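Local structure of putative uncharacterized protein (Ustilago maydis, 4GNX) at residues V294-V299 / T348-A353; G171-K176 / Q246-T251; C136-I141 / L165-Q170. The protein binds single-stranded DNA as the OB-fold-rich, zinc-containing subunit of replication protein A, probably shielding it during DNA replication. One frame throughout, in Å; residues are numbered along the deposited sequence.

Contact 1: V294-V299 / T348-A353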
ATOM      1  N   VAL C 294       7.326   4.464   5.748  1.00 38.17           N
ATOM      2  CA  VAL C 294       6.029   5.120   5.965  1.00 37.00           C
ATOM      3  C   VAL C 294       5.667   6.070   4.813  1.00 35.83           C
ATOM      4  O   VAL C 294       6.448   6.929   4.427  1.00 36.23           O
ATOM      5  CB  VAL C 294       5.979   5.870   7.316  1.00 37.10           C
ATOM      6  CG1 VAL C 294       4.782   6.786   7.400  1.00 36.54           C
ATOM      7  CG2 VAL C 294       5.869   4.895   8.454  1.00 38.60           C
ATOM      8  N   ARG C 295       4.481   5.889   4.252  1.00 35.45           N
ATOM      9  CA  ARG C 295       3.916   6.879   3.344  1.00 34.59           C
ATOM     10  C   ARG C 295       3.344   7.967   4.240  1.00 33.59           C
ATOM     11  O   ARG C 295       2.454   7.683   5.046  1.00 35.16           O
ATOM     12  CB  ARG C 295       2.789   6.262   2.525  1.00 33.96           C
ATOM     13  CG  ARG C 295       2.604   6.906   1.172  1.00 35.49           C
ATOM     14  CD  ARG C 295       1.286   6.569   0.474  1.00 34.95           C
ATOM     15  NE  ARG C 295       0.948   5.148   0.313  1.00 35.23           N
ATOM     16  CZ  ARG C 295       1.603   4.281  -0.457  1.00 37.53           C
ATOM     17  NH1 ARG C 295       2.693   4.635  -1.129  1.00 38.43           N
ATOM     18  NH2 ARG C 295       1.173   3.034  -0.537  1.00 40.09           N
ATOM     19  N   ALA C 296       3.861   9.190   4.142  1.00 31.91           N
ATOM     20  CA  ALA C 296       3.325  10.299   4.933  1.00 30.19           C
ATOM     21  C   ALA C 296       3.428  11.626   4.216  1.00 30.10           C
ATOM     22  O   ALA C 296       4.158  11.748   3.219  1.00 32.02           O
ATOM     23  CB  ALA C 296       3.994  10.375   6.286  1.00 30.81           C
ATOM     24  N   THR C 297       2.687  12.612   4.715  1.00 28.28           N
ATOM     25  CA  THR C 297       2.648  13.922   4.094  1.00 27.79           C
ATOM     26  C   THR C 297       3.384  14.891   4.979  1.00 28.81           C
ATOM     27  O   THR C 297       3.150  14.918   6.195  1.00 29.51           O
ATOM     28  CB  THR C 297       1.213  14.434   3.929  1.00 26.86           C
ATOM     29  OG1 THR C 297       0.482  13.539   3.080  1.00 27.93           O
ATOM     30  CG2 THR C 297       1.207  15.799   3.320  1.00 26.46           C
ATOM     31  N   VAL C 298       4.267  15.694   4.385  1.00 28.61           N
ATOM     32  CA  VAL C 298       4.906  16.728   5.162  1.00 29.18           C
ATOM     33  C   VAL C 298       3.846  17.766   5.486  1.00 29.97           C
ATOM     34  O   VAL C 298       3.243  18.352   4.596  1.00 30.23           O
ATOM     35  CB  VAL C 298       6.152  17.343   4.481  1.00 29.69           C
ATOM     36  CG1 VAL C 298       6.631  18.567   5.248  1.00 30.22           C
ATOM     37  CG2 VAL C 298       7.274  16.320   4.407  1.00 29.68           C
ATOM     38  N   VAL C 299       3.619  17.954   6.780  1.00 31.45           N
ATOM     39  CA  VAL C 299       2.677  18.934   7.311  1.00 32.66           C
ATOM     40  C   VAL C 299       3.379  20.190   7.865  1.00 35.72           C
ATOM     41  O   VAL C 299       2.794  21.272   7.863  1.00 37.38           O
ATOM     42  CB  VAL C 299       1.819  18.261   8.396  1.00 31.81           C
ATOM     43  CG1 VAL C 299       1.423  19.224   9.490  1.00 33.80           C
ATOM     44  CG2 VAL C 299       0.605  17.611   7.775  1.00 30.71           C
ATOM     45  N   THR C 348      11.055  17.778  10.805  1.00 46.62           N
ATOM     46  CA  THR C 348       9.794  17.819  10.071  1.00 42.58           C
ATOM     47  C   THR C 348       8.675  16.964  10.637  1.00 40.55           C
ATOM     48  O   THR C 348       8.875  15.797  10.922  1.00 41.87           O
ATOM     49  CB  THR C 348      10.002  17.456   8.595  1.00 41.56           C
ATOM     50  OG1 THR C 348       8.779  17.685   7.900  1.00 41.27           O
ATOM     51  CG2 THR C 348      10.413  15.994   8.426  1.00 40.56           C
ATOM     52  N   ASN C 349       7.496  17.555  10.783  1.00 38.96           N
ATOM     53  CA  ASN C 349       6.309  16.843  11.252  1.00 38.15           C
ATOM     54  C   ASN C 349       5.471  16.252  10.102  1.00 36.43           C
ATOM     55  O   ASN C 349       4.957  16.976   9.242  1.00 35.43           O
ATOM     56  CB  ASN C 349       5.448  17.770  12.119  1.00 40.03           C
ATOM     57  CG  ASN C 349       4.336  17.031  12.859  1.00 41.08           C
ATOM     58  OD1 ASN C 349       3.169  17.289  12.632  1.00 40.91           O
ATOM     59  ND2 ASN C 349       4.700  16.118  13.754  1.00 43.36           N
ATOM     60  N   VAL C 350       5.335  14.930  10.096  1.00 35.58           N
ATOM     61  CA  VAL C 350       4.628  14.231   9.028  1.00 33.71           C
ATOM     62  C   VAL C 350       3.412  13.531   9.587  1.00 33.32           C
ATOM     63  O   VAL C 350       3.421  13.085  10.736  1.00 34.98           O
ATOM     64  CB  VAL C 350       5.527  13.210   8.277  1.00 33.57           C
ATOM     65  CG1 VAL C 350       6.797  13.884   7.769  1.00 33.49           C
ATOM     66  CG2 VAL C 350       5.850  11.991   9.135  1.00 33.78           C
ATOM     67  N   ALA C 351       2.363  13.441   8.770  1.00 32.08           N
ATOM     68  CA  ALA C 351       1.098  12.836   9.194  1.00 31.54           C
ATOM     69  C   ALA C 351       0.556  11.874   8.161  1.00 30.02           C
ATOM     70  O   ALA C 351       0.871  11.978   6.985  1.00 29.24           O
ATOM     71  CB  ALA C 351       0.072  13.910   9.475  1.00 31.77           C
ATOM     72  N   ASP C 352      -0.228  10.915   8.627  1.00 30.52           N
ATOM     73  CA  ASP C 352      -1.073  10.091   7.768  1.00 30.31           C
ATOM     74  C   ASP C 352      -2.436   9.990   8.444  1.00 31.12           C
ATOM     75  O   ASP C 352      -2.757  10.828   9.295  1.00 31.22           O
ATOM     76  CB  ASP C 352      -0.441   8.725   7.491  1.00 31.18           C
ATOM     77  CG  ASP C 352      -0.290   7.830   8.756  1.00 34.36           C
ATOM     78  OD1 ASP C 352      -0.749   8.208   9.875  1.00 33.34           O
ATOM     79  OD2 ASP C 352       0.307   6.715   8.604  1.00 36.80           O
ATOM     80  N   ALA C 353      -3.233   8.976   8.101  1.00 31.07           N
ATOM     81  CA  ALA C 353      -4.580   8.856   8.683  1.00 30.98           C
ATOM     82  C   ALA C 353      -4.597   8.248  10.082  1.00 34.40           C
ATOM     83  O   ALA C 353      -5.643   8.233  10.743  1.00 38.40           O
ATOM     84  CB  ALA C 353      -5.509   8.098   7.765  1.00 28.29           C
TER

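Contact 2: G171-K176 / Q246-T251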
ATOM      1  N   GLY C 171      22.679 -23.330  -9.411  1.00 92.31           N
ATOM      2  CA  GLY C 171      23.177 -21.963  -9.495  1.00 93.89           C
ATOM      3  C   GLY C 171      24.349 -21.685  -8.573  1.00 96.12           C
ATOM      4  O   GLY C 171      25.006 -20.652  -8.708  1.00 98.36           O
ATOM      5  N   ASN C 172      24.613 -22.616  -7.650  1.00 96.16           N
ATOM      6  CA  ASN C 172      25.667 -22.492  -6.625  1.00 98.41           C
ATOM      7  C   ASN C 172      25.422 -21.357  -5.632  1.00 96.13           C
ATOM      8  O   ASN C 172      26.359 -20.864  -4.993  1.00 98.54           O
ATOM      9  CB  ASN C 172      27.069 -22.373  -7.250  1.00104.68           C
ATOM     10  CG  ASN C 172      27.673 -23.719  -7.608  1.00108.46           C
ATOM     11  OD1 ASN C 172      26.984 -24.608  -8.100  1.00107.53           O
ATOM     12  ND2 ASN C 172      28.976 -23.869  -7.370  1.00113.56           N
ATOM     13  N   ARG C 173      24.161 -20.947  -5.514  1.00 92.16           N
ATOM     14  CA  ARG C 173      23.771 -19.904  -4.576  1.00 89.99           C
ATOM     15  C   ARG C 173      22.800 -20.486  -3.559  1.00 86.40           C
ATOM     16  O   ARG C 173      21.929 -21.291  -3.910  1.00 84.35           O
ATOM     17  CB  ARG C 173      23.147 -18.712  -5.307  1.00 89.32           C
ATOM     18  CG  ARG C 173      24.118 -17.951  -6.199  1.00 94.40           C
ATOM     19  CD  ARG C 173      23.706 -16.499  -6.411  1.00 94.29           C
ATOM     20  NE  ARG C 173      23.767 -15.730  -5.167  1.00 93.20           N
ATOM     21  CZ  ARG C 173      24.807 -15.002  -4.773  1.00 96.97           C
ATOM     22  NH1 ARG C 173      25.898 -14.924  -5.527  1.00102.51           N
ATOM     23  NH2 ARG C 173      24.758 -14.349  -3.621  1.00 95.70           N
ATOM     24  N   SER C 174      22.976 -20.091  -2.300  1.00 85.98           N
ATOM     25  CA  SER C 174      22.118 -20.543  -1.211  1.00 82.71           C
ATOM     26  C   SER C 174      21.251 -19.403  -0.692  1.00 80.17           C
ATOM     27  O   SER C 174      21.661 -18.238  -0.725  1.00 81.27           O
ATOM     28  CB  SER C 174      22.946 -21.137  -0.074  1.00 84.45           C
ATOM     29  OG  SER C 174      23.465 -20.124   0.769  1.00 86.93           O
ATOM     30  N   VAL C 175      20.056 -19.753  -0.217  1.00 77.17           N
ATOM     31  CA  VAL C 175      19.079 -18.773   0.262  1.00 75.08           C
ATOM     32  C   VAL C 175      18.407 -19.275   1.541  1.00 72.45           C
ATOM     33  O   VAL C 175      18.190 -20.474   1.700  1.00 72.11           O
ATOM     34  CB  VAL C 175      18.031 -18.431  -0.829  1.00 74.13           C
ATOM     35  CG1 VAL C 175      17.072 -19.595  -1.068  1.00 72.67           C
ATOM     36  CG2 VAL C 175      17.264 -17.166  -0.468  1.00 73.52           C
ATOM     37  N   LYS C 176      18.101 -18.363   2.455  1.00 71.57           N
ATOM     38  CA  LYS C 176      17.407 -18.739   3.684  1.00 70.33           C
ATOM     39  C   LYS C 176      15.880 -18.774   3.477  1.00 67.62           C
ATOM     40  O   LYS C 176      15.313 -17.945   2.754  1.00 67.86           O
ATOM     41  CB  LYS C 176      17.780 -17.804   4.844  1.00 72.28           C
ATOM     42  CG  LYS C 176      19.187 -17.950   5.424  1.00 75.32           C
ATOM     43  CD  LYS C 176      20.090 -16.801   4.987  1.00 79.55           C
ATOM     44  CE  LYS C 176      21.015 -16.308   6.105  1.00 83.20           C
ATOM     45  NZ  LYS C 176      22.223 -17.155   6.283  1.00 85.88           N
ATOM     46  N   GLN C 246      31.501 -25.200  -3.171  1.00134.57           N
ATOM     47  CA  GLN C 246      30.999 -24.278  -2.151  1.00129.19           C
ATOM     48  C   GLN C 246      30.009 -23.271  -2.737  1.00123.95           C
ATOM     49  O   GLN C 246      29.934 -23.108  -3.958  1.00125.41           O
ATOM     50  CB  GLN C 246      32.165 -23.575  -1.454  1.00133.05           C
ATOM     51  CG  GLN C 246      33.052 -24.517  -0.651  1.00136.12           C
ATOM     52  CD  GLN C 246      34.247 -23.823  -0.030  1.00140.86           C
ATOM     53  OE1 GLN C 246      34.276 -22.598   0.102  1.00140.26           O
ATOM     54  NE2 GLN C 246      35.241 -24.608   0.360  1.00146.04           N
ATOM     55  N   PHE C 247      29.263 -22.590  -1.868  1.00118.44           N
ATOM     56  CA  PHE C 247      28.110 -21.797  -2.300  1.00113.53           C
ATOM     57  C   PHE C 247      28.127 -20.319  -1.894  1.00112.68           C
ATOM     58  O   PHE C 247      29.089 -19.846  -1.296  1.00115.44           O
ATOM     59  CB  PHE C 247      26.820 -22.477  -1.832  1.00108.92           C
ATOM     60  CG  PHE C 247      26.723 -23.925  -2.227  1.00110.33           C
ATOM     61  CD1 PHE C 247      26.768 -24.930  -1.263  1.00110.07           C
ATOM     62  CD2 PHE C 247      26.606 -24.290  -3.571  1.00111.79           C
ATOM     63  CE1 PHE C 247      26.684 -26.267  -1.627  1.00111.08           C
ATOM     64  CE2 PHE C 247      26.526 -25.625  -3.942  1.00112.32           C
ATOM     65  CZ  PHE C 247      26.563 -26.615  -2.968  1.00112.22           C
ATOM     66  N   GLN C 248      27.050 -19.606  -2.232  1.00110.25           N
ATOM     67  CA  GLN C 248      26.920 -18.158  -2.003  1.00110.59           C
ATOM     68  C   GLN C 248      25.738 -17.792  -1.095  1.00105.32           C
ATOM     69  O   GLN C 248      24.627 -18.266  -1.307  1.00100.37           O
ATOM     70  CB  GLN C 248      26.781 -17.434  -3.342  1.00112.11           C
ATOM     71  CG  GLN C 248      28.108 -17.120  -4.025  1.00118.20           C
ATOM     72  CD  GLN C 248      28.569 -15.689  -3.800  1.00120.74           C
ATOM     73  OE1 GLN C 248      28.260 -15.068  -2.780  1.00119.69           O
ATOM     74  NE2 GLN C 248      29.311 -15.154  -4.761  1.00124.65           N
ATOM     75  N   PRO C 249      25.974 -16.925  -0.092  1.00106.43           N
ATOM     76  CA  PRO C 249      24.965 -16.658   0.928  1.00102.86           C
ATOM     77  C   PRO C 249      23.845 -15.689   0.514  1.00101.95           C
ATOM     78  O   PRO C 249      22.771 -15.708   1.125  1.00 99.06           O
ATOM     79  CB  PRO C 249      25.786 -16.063   2.073  1.00105.79           C
ATOM     80  CG  PRO C 249      26.923 -15.377   1.396  1.00111.20           C
ATOM     81  CD  PRO C 249      27.213 -16.156   0.144  1.00111.73           C
ATOM     82  N   TYR C 250      24.100 -14.853  -0.496  1.00105.05           N
ATOM     83  CA  TYR C 250      23.146 -13.822  -0.975  1.00104.17           C
ATOM     84  C   TYR C 250      23.260 -12.461  -0.231  1.00107.61           C
ATOM     85  O   TYR C 250      23.121 -11.394  -0.848  1.00108.41           O
ATOM     86  CB  TYR C 250      21.685 -14.344  -0.979  1.00 97.09           C
ATOM     87  CG  TYR C 250      20.995 -14.335  -2.340  1.00 95.19           C
ATOM     88  CD1 TYR C 250      20.488 -15.512  -2.897  1.00 92.41           C
ATOM     89  CD2 TYR C 250      20.849 -13.150  -3.070  1.00 97.08           C
ATOM     90  CE1 TYR C 250      19.862 -15.510  -4.142  1.00 91.95           C
ATOM     91  CE2 TYR C 250      20.224 -13.136  -4.315  1.00 96.41           C
ATOM     92  CZ  TYR C 250      19.732 -14.316  -4.851  1.00 93.74           C
ATOM     93  OH  TYR C 250      19.113 -14.299  -6.088  1.00 92.35           O
ATOM     94  N   THR C 251      23.546 -12.513   1.074  1.00108.69           N
ATOM     95  CA  THR C 251      23.480 -11.346   1.985  1.00110.37           C
ATOM     96  C   THR C 251      23.829  -9.983   1.372  1.00113.17           C
ATOM     97  O   THR C 251      24.888  -9.808   0.757  1.00116.97           O
ATOM     98  CB  THR C 251      24.299 -11.566   3.292  1.00113.08           C
ATOM     99  OG1 THR C 251      23.914 -12.804   3.897  1.00110.87           O
ATOM    100  CG2 THR C 251      24.064 -10.431   4.310  1.00112.93           C
TER

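Contact 3: C136-I141 / L165-Q170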
ATOM      1  N   CYS C 136       5.980 -17.044  -5.218  1.00 75.98           N
ATOM      2  CA  CYS C 136       6.990 -17.656  -6.067  1.00 75.77           C
ATOM      3  C   CYS C 136       7.142 -19.146  -5.744  1.00 72.93           C
ATOM      4  O   CYS C 136       6.832 -19.569  -4.630  1.00 71.40           O
ATOM      5  CB  CYS C 136       8.302 -16.866  -5.927  1.00 77.35           C
ATOM      6  SG  CYS C 136       9.815 -17.796  -5.637  1.00 80.75           S
ATOM      7  N   ASP C 137       7.586 -19.933  -6.724  1.00 72.59           N
ATOM      8  CA  ASP C 137       7.832 -21.362  -6.519  1.00 71.99           C
ATOM      9  C   ASP C 137       9.317 -21.691  -6.554  1.00 70.53           C
ATOM     10  O   ASP C 137      10.020 -21.253  -7.457  1.00 72.78           O
ATOM     11  CB  ASP C 137       7.124 -22.180  -7.591  1.00 76.07           C
ATOM     12  CG  ASP C 137       5.625 -22.221  -7.401  1.00 77.83           C
ATOM     13  OD1 ASP C 137       5.136 -21.719  -6.365  1.00 75.29           O
ATOM     14  OD2 ASP C 137       4.934 -22.757  -8.300  1.00 81.57           O
ATOM     15  N   VAL C 138       9.785 -22.480  -5.590  1.00 67.61           N
ATOM     16  CA  VAL C 138      11.211 -22.819  -5.489  1.00 67.50           C
ATOM     17  C   VAL C 138      11.436 -24.291  -5.154  1.00 67.58           C
ATOM     18  O   VAL C 138      10.797 -24.827  -4.252  1.00 65.55           O
ATOM     19  CB  VAL C 138      11.935 -21.943  -4.432  1.00 65.61           C
ATOM     20  CG1 VAL C 138      13.253 -22.563  -3.994  1.00 65.78           C
ATOM     21  CG2 VAL C 138      12.168 -20.533  -4.955  1.00 66.07           C
ATOM     22  N   ILE C 139      12.348 -24.924  -5.895  1.00 70.56           N
ATOM     23  CA  ILE C 139      12.881 -26.249  -5.548  1.00 72.22           C
ATOM     24  C   ILE C 139      14.409 -26.217  -5.330  1.00 74.01           C
ATOM     25  O   ILE C 139      15.120 -25.408  -5.938  1.00 75.76           O
ATOM     26  CB  ILE C 139      12.493 -27.318  -6.600  1.00 74.81           C
ATOM     27  CG1 ILE C 139      12.718 -28.734  -6.042  1.00 75.73           C
ATOM     28  CG2 ILE C 139      13.206 -27.065  -7.927  1.00 77.06           C
ATOM     29  CD1 ILE C 139      12.083 -29.835  -6.859  1.00 78.38           C
ATOM     30  N   GLY C 140      14.903 -27.093  -4.458  1.00 74.19           N
ATOM     31  CA  GLY C 140      16.335 -27.187  -4.176  1.00 74.70           C
ATOM     32  C   GLY C 140      16.664 -28.198  -3.098  1.00 74.24           C
ATOM     33  O   GLY C 140      15.768 -28.749  -2.450  1.00 73.18           O
ATOM     34  N   ILE C 141      17.956 -28.442  -2.909  1.00 75.81           N
ATOM     35  CA  ILE C 141      18.427 -29.336  -1.862  1.00 76.65           C
ATOM     36  C   ILE C 141      18.454 -28.567  -0.556  1.00 74.39           C
ATOM     37  O   ILE C 141      18.911 -27.424  -0.515  1.00 72.88           O
ATOM     38  CB  ILE C 141      19.847 -29.885  -2.158  1.00 80.95           C
ATOM     39  CG1 ILE C 141      19.906 -30.615  -3.522  1.00 84.62           C
ATOM     40  CG2 ILE C 141      20.348 -30.777  -1.025  1.00 82.06           C
ATOM     41  CD1 ILE C 141      19.343 -32.025  -3.556  1.00 86.08           C
ATOM     42  N   LEU C 165      15.777 -22.696   7.069  1.00 62.96           N
ATOM     43  CA  LEU C 165      16.409 -23.715   6.245  1.00 63.90           C
ATOM     44  C   LEU C 165      17.314 -23.047   5.231  1.00 64.45           C
ATOM     45  O   LEU C 165      17.024 -21.946   4.768  1.00 62.91           O
ATOM     46  CB  LEU C 165      15.363 -24.527   5.471  1.00 62.88           C
ATOM     47  CG  LEU C 165      13.950 -24.791   6.001  1.00 61.61           C
ATOM     48  CD1 LEU C 165      13.143 -25.503   4.935  1.00 61.31           C
ATOM     49  CD2 LEU C 165      13.956 -25.598   7.287  1.00 62.90           C
ATOM     50  N   THR C 166      18.403 -23.720   4.878  1.00 67.25           N
ATOM     51  CA  THR C 166      19.280 -23.251   3.805  1.00 69.22           C
ATOM     52  C   THR C 166      19.049 -24.120   2.566  1.00 70.23           C
ATOM     53  O   THR C 166      19.204 -25.347   2.621  1.00 72.71           O
ATOM     54  CB  THR C 166      20.769 -23.276   4.220  1.00 71.98           C
ATOM     55  OG1 THR C 166      20.921 -22.654   5.497  1.00 71.79           O
ATOM     56  CG2 THR C 166      21.633 -22.536   3.205  1.00 73.88           C
ATOM     57  N   LEU C 167      18.665 -23.483   1.463  1.00 68.89           N
ATOM     58  CA  LEU C 167      18.373 -24.184   0.217  1.00 69.01           C
ATOM     59  C   LEU C 167      19.402 -23.835  -0.819  1.00 71.47           C
ATOM     60  O   LEU C 167      19.903 -22.715  -0.830  1.00 72.73           O
ATOM     61  CB  LEU C 167      16.988 -23.813  -0.302  1.00 66.76           C
ATOM     62  CG  LEU C 167      15.852 -24.096   0.671  1.00 64.82           C
ATOM     63  CD1 LEU C 167      14.601 -23.394   0.177  1.00 63.78           C
ATOM     64  CD2 LEU C 167      15.623 -25.591   0.827  1.00 65.38           C
ATOM     65  N   VAL C 168      19.697 -24.797  -1.691  1.00 73.15           N
ATOM     66  CA  VAL C 168      20.780 -24.692  -2.669  1.00 76.49           C
ATOM     67  C   VAL C 168      20.343 -25.305  -4.007  1.00 77.71           C
ATOM     68  O   VAL C 168      19.634 -26.318  -4.028  1.00 76.79           O
ATOM     69  CB  VAL C 168      22.046 -25.411  -2.139  1.00 79.45           C
ATOM     70  CG1 VAL C 168      22.987 -25.783  -3.266  1.00 84.48           C
ATOM     71  CG2 VAL C 168      22.770 -24.555  -1.113  1.00 79.52           C
ATOM     72  N   ASP C 169      20.744 -24.684  -5.117  1.00 79.96           N
ATOM     73  CA  ASP C 169      20.593 -25.317  -6.430  1.00 83.00           C
ATOM     74  C   ASP C 169      21.823 -25.187  -7.354  1.00 87.36           C
ATOM     75  O   ASP C 169      22.846 -24.608  -6.970  1.00 88.69           O
ATOM     76  CB  ASP C 169      19.281 -24.888  -7.122  1.00 82.14           C
ATOM     77  CG  ASP C 169      19.350 -23.497  -7.769  1.00 83.15           C
ATOM     78  OD1 ASP C 169      20.449 -22.921  -7.928  1.00 86.32           O
ATOM     79  OD2 ASP C 169      18.270 -22.978  -8.128  1.00 81.30           O
ATOM     80  N   GLN C 170      21.702 -25.736  -8.564  1.00 89.58           N
ATOM     81  CA  GLN C 170      22.778 -25.753  -9.565  1.00 94.61           C
ATOM     82  C   GLN C 170      23.428 -24.383  -9.736  1.00 95.85           C
ATOM     83  O   GLN C 170      24.581 -24.287 -10.154  1.00100.07           O
ATOM     84  CB  GLN C 170      22.263 -26.239 -10.930  1.00 96.35           C
ATOM     85  CG  GLN C 170      21.393 -27.492 -10.898  1.00 95.43           C
ATOM     86  CD  GLN C 170      19.910 -27.203 -10.657  1.00 90.80           C
ATOM     87  OE1 GLN C 170      19.543 -26.179 -10.082  1.00 87.21           O
ATOM     88  NE2 GLN C 170      19.052 -28.117 -11.090  1.00 91.19           N
TER

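Contact 1: V294-V299 / T348-A353
This is where the first two barrel strands of the C-terminal OB fold cross, 290-310 and 341-352, with the zinc-site segment inserted between them in sequence; 294-299 runs antiparallel to 348-353 but splayed, with 125° between the short segments. On one face the two valines Val298 and Val350 meet obliquely, Val298 CG2 lying 4.2 Å from Val350 CG1. Val350 sets CG1 anti to its carbonyl carbon (chi1 -54°), which leaves CG2 in the crowded position between N and that carbon, within 3.8 Å of Ala296 CB; Phe402 of strand 398-411 packs on all three residues. Val298 also crosses Thr348 at about a right angle, CG1 being 3.5 Å from Thr348 OG1, a hydroxyl already hydrogen-bonded to Tyr300 O. On the other face Ala351 CB touches Val299 CG2 at 4.1 Å, while Thr297 and Ala351 lie against Leu9 of a neighbouring subunit, so this side is used for assembly. Val299 and Asn349 run side by side, pointing the same way. The backbones join at the hydrogen-bonded pair Thr297 and Ala351, where each N donates to the other's O in the carbonyl plane, followed by the non-hydrogen-bonded pair Val298 and Val350. There Val350 CA lies 3.3 Å from Thr297 O in a CA-H...O contact. One more bond closes the row: Val299 N reaches Asn349 O at 3.0 Å, nearly along the C=O axis.

Contact 2: G171-K176 / Q246-T251
Gln246-Gln248 is extended and the chain turns at Pro249 and Tyr250 as it passes beside Gly171-Lys176, the touching parts 43° apart in direction, with Arg173 CA 4.4 Å from Gln248 CA. Ser174 makes the firm link. Its N donates to Gln248 O at 2.7 Å, in the carbonyl plane, and its OG, turned back between N and the carbonyl carbon (chi1 82°), donates to the same oxygen at 3.0 Å from above that plane, so two donors from one residue grip a single acceptor. Gln248 N returns a weak, bent bond to Asn172 O. Segment 171-176 leads into strand 174-180 of the middle OB fold, while 246-251 belongs to the chain that follows helix 229-242 and leads toward the C-terminal OB fold; the contact thus lays connecting chain along the barrel. The Arg173 side chain starts out away from the connecting chain, but a bend at chi3 (66°) brings the guanidinium back, with Tyr250 CA at its edge. Gln248 CB sits over the centre of one guanidinium face, 3.4 Å from CZ, and the glutamine side chain runs alongside in the same direction. The Tyr250 ring is met differently: Arg173 CZ stands 4.7 Å from the ring centroid, over its face, in a cation-pi contact with the guanidinium steeply inclined to the ring, and NE lies above the ring's centre. Ser174 O lies in the plane of that ring at its edge, and Val175 CB is 4.3 Å from Tyr250 CD1. The phenol OH is hydrogen-bonded to Ile124 O, which anchors the far end of the ring. Phe247 presents its ring edge to Asn172, CD2 lying 3.7 Å from Asn172 CA.

Contact 3: C136-I141 / L165-Q170
Strands 135-152 and 159-168 form the opening beta hairpin of the middle OB fold, and here, toward the ends far from its turn, the two short segments stand at 94° and meet at a corner. Hydrogen bonding is confined to one antiparallel hydrogen-bonded pair. Ile141 N donates to Val168 O at 2.9 Å, and Val168 N answers to Ile141 O at 3.0 Å; both bonds lie in the acceptor's carbonyl plane, though both N-H directions are somewhat bent. Weaker backbone contact flanks the pair: Leu167 CA lies 3.4 Å from Ile141 O in a CA-H...O contact, and Gly140 CA comes equally close to Val168 O. With no side chain on Gly140, the carbonyl of Val168 can settle against its backbone where the strands cross. Apolar packing between the segments is sparse, because they diverge so quickly. Ile141 and Val168 share one face of the sheet, yet the isoleucine's outer carbons turn from the other strand, and the pair is covered instead by helix 229-242, Tyr238 lying on Ile141 and Trp237 on Val168. On the opposite face, Leu167 holds CG beside its backbone N (chi1 -58°) and brings CD2 to 4.0 Å from Ile141 O, while its other methyl is turned to Val138. Polar side chains are bonded outside the hairpin. In buried Asp169, OD1 accepts from Gly171 N within the turn, while OD2 accepts from Ile124 N and so ties that turn to the loop ahead of strand 135-152; Asp137 makes a salt bridge to Lys202. Between the two strands the side chains just touch, with Val138 CG1 4.5 Å from Leu167 CD1.

Contacts 2 and 3 belong to the same middle OB fold, their centres about 10 Å apart, and share a seam: Val175 N probably donates to Leu167 O at 3.0 Å, and Phe247 packs on Val168. Contact 1 lies in the C-terminal OB fold, its centre about 39 and 40 Å from those of contacts 2 and 3. It and contact 3 hold equivalent elements, the first two barrel strands, and both are buried and joined chiefly through backbone, with valine and alanine packing in contact 1 and hardly any side-chain packing in contact 3. Contact 2 is partly buried at the surface, where a loop lies along the barrel and a guanidinium meets an aromatic ring.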